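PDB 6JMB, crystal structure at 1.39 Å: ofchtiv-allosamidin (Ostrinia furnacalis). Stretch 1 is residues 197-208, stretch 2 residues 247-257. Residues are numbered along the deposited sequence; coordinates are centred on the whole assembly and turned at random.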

# COMPACT_ATOMS: atom_id res chain seq x y z
N GLY A 197 -9.30 6.77 -9.31
CA GLY A 197 -8.45 7.92 -9.12
C GLY A 197 -8.62 8.88 -10.27
O GLY A 197 -9.43 8.66 -11.17
N ALA A 198 -7.81 9.94 -10.25
CA ALA A 198 -7.97 11.04 -11.20
C ALA A 198 -7.71 10.63 -12.65
O ALA A 198 -8.00 11.43 -13.55
CB ALA A 198 -7.06 12.19 -10.80
N TRP A 199 -7.18 9.43 -12.90
CA TRP A 199 -7.06 8.90 -14.25
C TRP A 199 -8.40 8.47 -14.83
O TRP A 199 -8.50 8.26 -16.05
CB TRP A 199 -6.11 7.69 -14.24
CG TRP A 199 -6.49 6.66 -13.21
CD1 TRP A 199 -7.38 5.64 -13.37
CD2 TRP A 199 -5.99 6.55 -11.87
NE1 TRP A 199 -7.48 4.90 -12.20
CE2 TRP A 199 -6.63 5.44 -11.27
CE3 TRP A 199 -5.08 7.29 -11.11
CZ2 TRP A 199 -6.38 5.05 -9.96
CZ3 TRP A 199 -4.82 6.90 -9.80
CH2 TRP A 199 -5.47 5.79 -9.24
N ASP A 200 -9.43 8.32 -14.00
CA ASP A 200 -10.74 7.88 -14.47
C ASP A 200 -11.51 9.06 -15.06
O ASP A 200 -11.19 10.23 -14.85
CB ASP A 200 -11.55 7.29 -13.31
CG ASP A 200 -11.07 5.92 -12.89
OD1 ASP A 200 -10.57 5.16 -13.75
OD2 ASP A 200 -11.21 5.59 -11.69
N SER A 201 -12.57 8.72 -15.81
CA SER A 201 -13.40 9.75 -16.43
C SER A 201 -14.45 10.31 -15.49
O SER A 201 -15.08 11.32 -15.81
CB SER A 201 -14.09 9.18 -17.67
OG SER A 201 -14.99 8.15 -17.30
N VAL A 202 -14.66 9.67 -14.33
CA VAL A 202 -15.65 10.08 -13.35
C VAL A 202 -15.00 9.95 -11.97
O VAL A 202 -14.01 9.23 -11.79
CB VAL A 202 -16.92 9.20 -13.41
CG1 VAL A 202 -17.63 9.36 -14.76
CG2 VAL A 202 -16.58 7.73 -13.17
N THR A 203 -15.57 10.65 -11.00
CA THR A 203 -15.14 10.49 -9.61
C THR A 203 -15.42 9.06 -9.15
O THR A 203 -16.33 8.39 -9.63
CB THR A 203 -15.89 11.46 -8.70
OG1 THR A 203 -17.30 11.22 -8.80
CG2 THR A 203 -15.59 12.91 -9.09
N GLY A 204 -14.61 8.61 -8.20
CA GLY A 204 -14.78 7.27 -7.66
C GLY A 204 -13.95 7.15 -6.40
O GLY A 204 -13.08 7.98 -6.12
N HIS A 205 -14.23 6.09 -5.65
CA HIS A 205 -13.58 5.92 -4.36
C HIS A 205 -12.23 5.24 -4.50
O HIS A 205 -12.05 4.33 -5.32
CB HIS A 205 -14.47 5.13 -3.40
CG HIS A 205 -15.80 5.78 -3.15
ND1 HIS A 205 -15.93 7.05 -2.64
CD2 HIS A 205 -17.06 5.32 -3.36
CE1 HIS A 205 -17.21 7.35 -2.53
NE2 HIS A 205 -17.92 6.31 -2.96
N ASN A 206 -11.29 5.69 -3.68
CA ASN A 206 -9.96 5.10 -3.65
C ASN A 206 -10.02 3.66 -3.14
O ASN A 206 -9.32 2.78 -3.65
CB ASN A 206 -9.09 5.98 -2.75
CG ASN A 206 -7.64 5.58 -2.74
OD1 ASN A 206 -7.08 5.12 -3.74
ND2 ASN A 206 -6.99 5.78 -1.60
N ALA A 207 -10.88 3.40 -2.16
CA ALA A 207 -10.98 2.07 -1.58
C ALA A 207 -12.40 1.77 -1.13
O ALA A 207 -12.65 1.54 0.06
CB ALA A 207 -10.00 1.95 -0.40
N PRO A 208 -13.37 1.73 -2.05
CA PRO A 208 -14.73 1.36 -1.65
C PRO A 208 -14.75 -0.10 -1.21
O PRO A 208 -14.11 -0.95 -1.82
CB PRO A 208 -15.53 1.55 -2.94
CG PRO A 208 -14.54 1.27 -4.03
CD PRO A 208 -13.19 1.73 -3.51
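Stretch 2 (247-257) VPFYGRTFQLS

Stretch 2 is mostly extended, with strand at 247-248 and 250-256 and a break at Phe 249. Stretch 1 has no regular helix or strand. It opens with a type I turn from Gly 197 to Asp 200, closed by Asp 200 N to Gly 197 O at 2.9 Å. The two stretches follow no single register. Overall they run in opposite senses: Gly 197 lies nearest Arg 252 and Ala 207 nearest Pro 248. At the turn Ala 198 lies nearest Phe 254, so the trend is not uniform.

Along the strand, side chains alternate. Arg 252 and Phe 254 point toward stretch 1; Thr 253 and Gln 255 point away. Phe 254, with chi1 m and chi2 75°, has the largest area covered. Its ring takes Thr 203 CA over one face, a CH-pi contact with CA 4.0 Å from the centroid. Gly 197 O reaches Phe 254 CE2 at 3.2 Å, and Gly 204 O lies 3.7 Å from Phe 254 CE1. Thr 203 has chi1 p; its CG2 meets Leu 256 CD2 at 3.6 Å, while OG1 is hydrogen-bonded elsewhere in the structure.

The extended m, t, t chain of Arg 252 carries its guanidinium to Trp 199, whose chi1 p brings the ring end back to the strand. Trp 199 CH2 lies over one guanidinium face, 3.6 Å from Arg 252 NE; Asn 206 OD1 sits at the edge, 3.5 Å from Arg 252 NE. An ideal CB on Gly 197 would clash with Trp 199 CH2 and sit tight against Arg 252 CD. Water 1 accepts from Ala 198 N and Arg 252 NH1, both at 3.0 Å.

Asn 206 points toward the strand, and chi1 t carries ND2 to Tyr 250 O, a weak hydrogen bond at 3.3 Å and 120°. Water 2 supplements it, accepting from Asn 206 ND2 at 3.0 Å and donating to Tyr 250 O at 2.8 Å. Beyond, Ala 207 CB packs on Pro 248 CG at 3.9 Å.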

# COMPACT_ATOMS: atom_id res chain seq x y z
N VAL A 247 -5.00 -1.07 3.26
CA VAL A 247 -5.84 0.11 3.45
C VAL A 247 -5.00 1.35 3.19
O VAL A 247 -3.78 1.36 3.40
CB VAL A 247 -6.44 0.18 4.87
CG1 VAL A 247 -7.31 -1.04 5.15
CG2 VAL A 247 -5.34 0.32 5.93
N PRO A 248 -5.64 2.42 2.71
CA PRO A 248 -4.90 3.65 2.40
C PRO A 248 -4.97 4.70 3.50
O PRO A 248 -6.03 4.93 4.08
CB PRO A 248 -5.62 4.16 1.14
CG PRO A 248 -7.06 3.77 1.40
CD PRO A 248 -7.03 2.47 2.21
N PHE A 249 -3.85 5.38 3.76
CA PHE A 249 -3.81 6.54 4.64
C PHE A 249 -3.78 7.83 3.84
O PHE A 249 -3.31 8.87 4.34
CB PHE A 249 -2.60 6.47 5.58
CG PHE A 249 -2.76 5.54 6.75
CD1 PHE A 249 -3.74 4.55 6.80
CD2 PHE A 249 -1.90 5.66 7.83
CE1 PHE A 249 -3.85 3.70 7.90
CE2 PHE A 249 -2.00 4.83 8.93
CZ PHE A 249 -2.98 3.85 8.97
N TYR A 250 -4.23 7.79 2.60
CA TYR A 250 -4.28 8.94 1.71
C TYR A 250 -5.59 8.86 0.95
O TYR A 250 -6.24 7.81 0.91
CB TYR A 250 -3.10 8.93 0.72
CG TYR A 250 -3.12 7.71 -0.17
CD1 TYR A 250 -2.61 6.49 0.28
CD2 TYR A 250 -3.67 7.76 -1.44
CE1 TYR A 250 -2.65 5.37 -0.51
CE2 TYR A 250 -3.71 6.63 -2.24
CZ TYR A 250 -3.20 5.43 -1.77
OH TYR A 250 -3.23 4.29 -2.54
N GLY A 251 -5.97 9.98 0.36
CA GLY A 251 -7.12 10.06 -0.51
C GLY A 251 -6.71 10.50 -1.90
O GLY A 251 -5.54 10.84 -2.15
N ARG A 252 -7.68 10.49 -2.82
CA ARG A 252 -7.44 10.91 -4.19
C ARG A 252 -8.42 12.02 -4.56
O ARG A 252 -9.55 12.06 -4.07
CB ARG A 252 -7.50 9.72 -5.16
CG ARG A 252 -6.37 8.73 -4.89
CD ARG A 252 -6.20 7.71 -6.01
NE ARG A 252 -4.94 6.99 -5.85
CZ ARG A 252 -3.75 7.48 -6.20
NH1 ARG A 252 -3.66 8.68 -6.77
NH2 ARG A 252 -2.65 6.76 -6.01
N THR A 253 -7.95 12.95 -5.40
CA THR A 253 -8.63 14.22 -5.61
C THR A 253 -8.91 14.45 -7.09
O THR A 253 -8.12 14.06 -7.96
CB THR A 253 -7.83 15.40 -5.03
OG1 THR A 253 -6.71 15.67 -5.88
CG2 THR A 253 -7.34 15.10 -3.61
N PHE A 254 -10.04 15.09 -7.35
CA PHE A 254 -10.59 15.26 -8.69
C PHE A 254 -11.06 16.70 -8.87
O PHE A 254 -11.40 17.39 -7.91
CB PHE A 254 -11.83 14.37 -8.90
CG PHE A 254 -11.59 12.90 -8.77
CD1 PHE A 254 -11.40 12.31 -7.52
CD2 PHE A 254 -11.61 12.08 -9.89
CE1 PHE A 254 -11.21 10.94 -7.40
CE2 PHE A 254 -11.42 10.70 -9.78
CZ PHE A 254 -11.22 10.14 -8.53
N GLN A 255 -11.10 17.13 -10.13
CA GLN A 255 -11.75 18.36 -10.56
C GLN A 255 -13.05 17.96 -11.24
O GLN A 255 -13.02 17.32 -12.30
CB GLN A 255 -10.86 19.12 -11.54
CG GLN A 255 -11.47 20.41 -12.07
CD GLN A 255 -10.69 21.01 -13.22
OE1 GLN A 255 -10.01 20.30 -13.97
NE2 GLN A 255 -10.78 22.32 -13.38
N LEU A 256 -14.19 18.30 -10.64
CA LEU A 256 -15.47 17.96 -11.23
C LEU A 256 -15.67 18.66 -12.57
O LEU A 256 -15.21 19.78 -12.79
CB LEU A 256 -16.60 18.37 -10.30
CG LEU A 256 -16.72 17.57 -9.00
CD1 LEU A 256 -17.66 18.27 -8.02
CD2 LEU A 256 -17.19 16.15 -9.30
N SER A 257 -16.36 17.97 -13.49
CA SER A 257 -16.76 18.63 -14.73
C SER A 257 -17.82 19.69 -14.47
O SER A 257 -17.79 20.76 -15.09
CB SER A 257 -17.27 17.60 -15.73
OG SER A 257 -16.25 16.67 -16.07
O HOH W 1 -5.63 10.34 -8.27
O HOH W 2 -8.83 6.68 0.60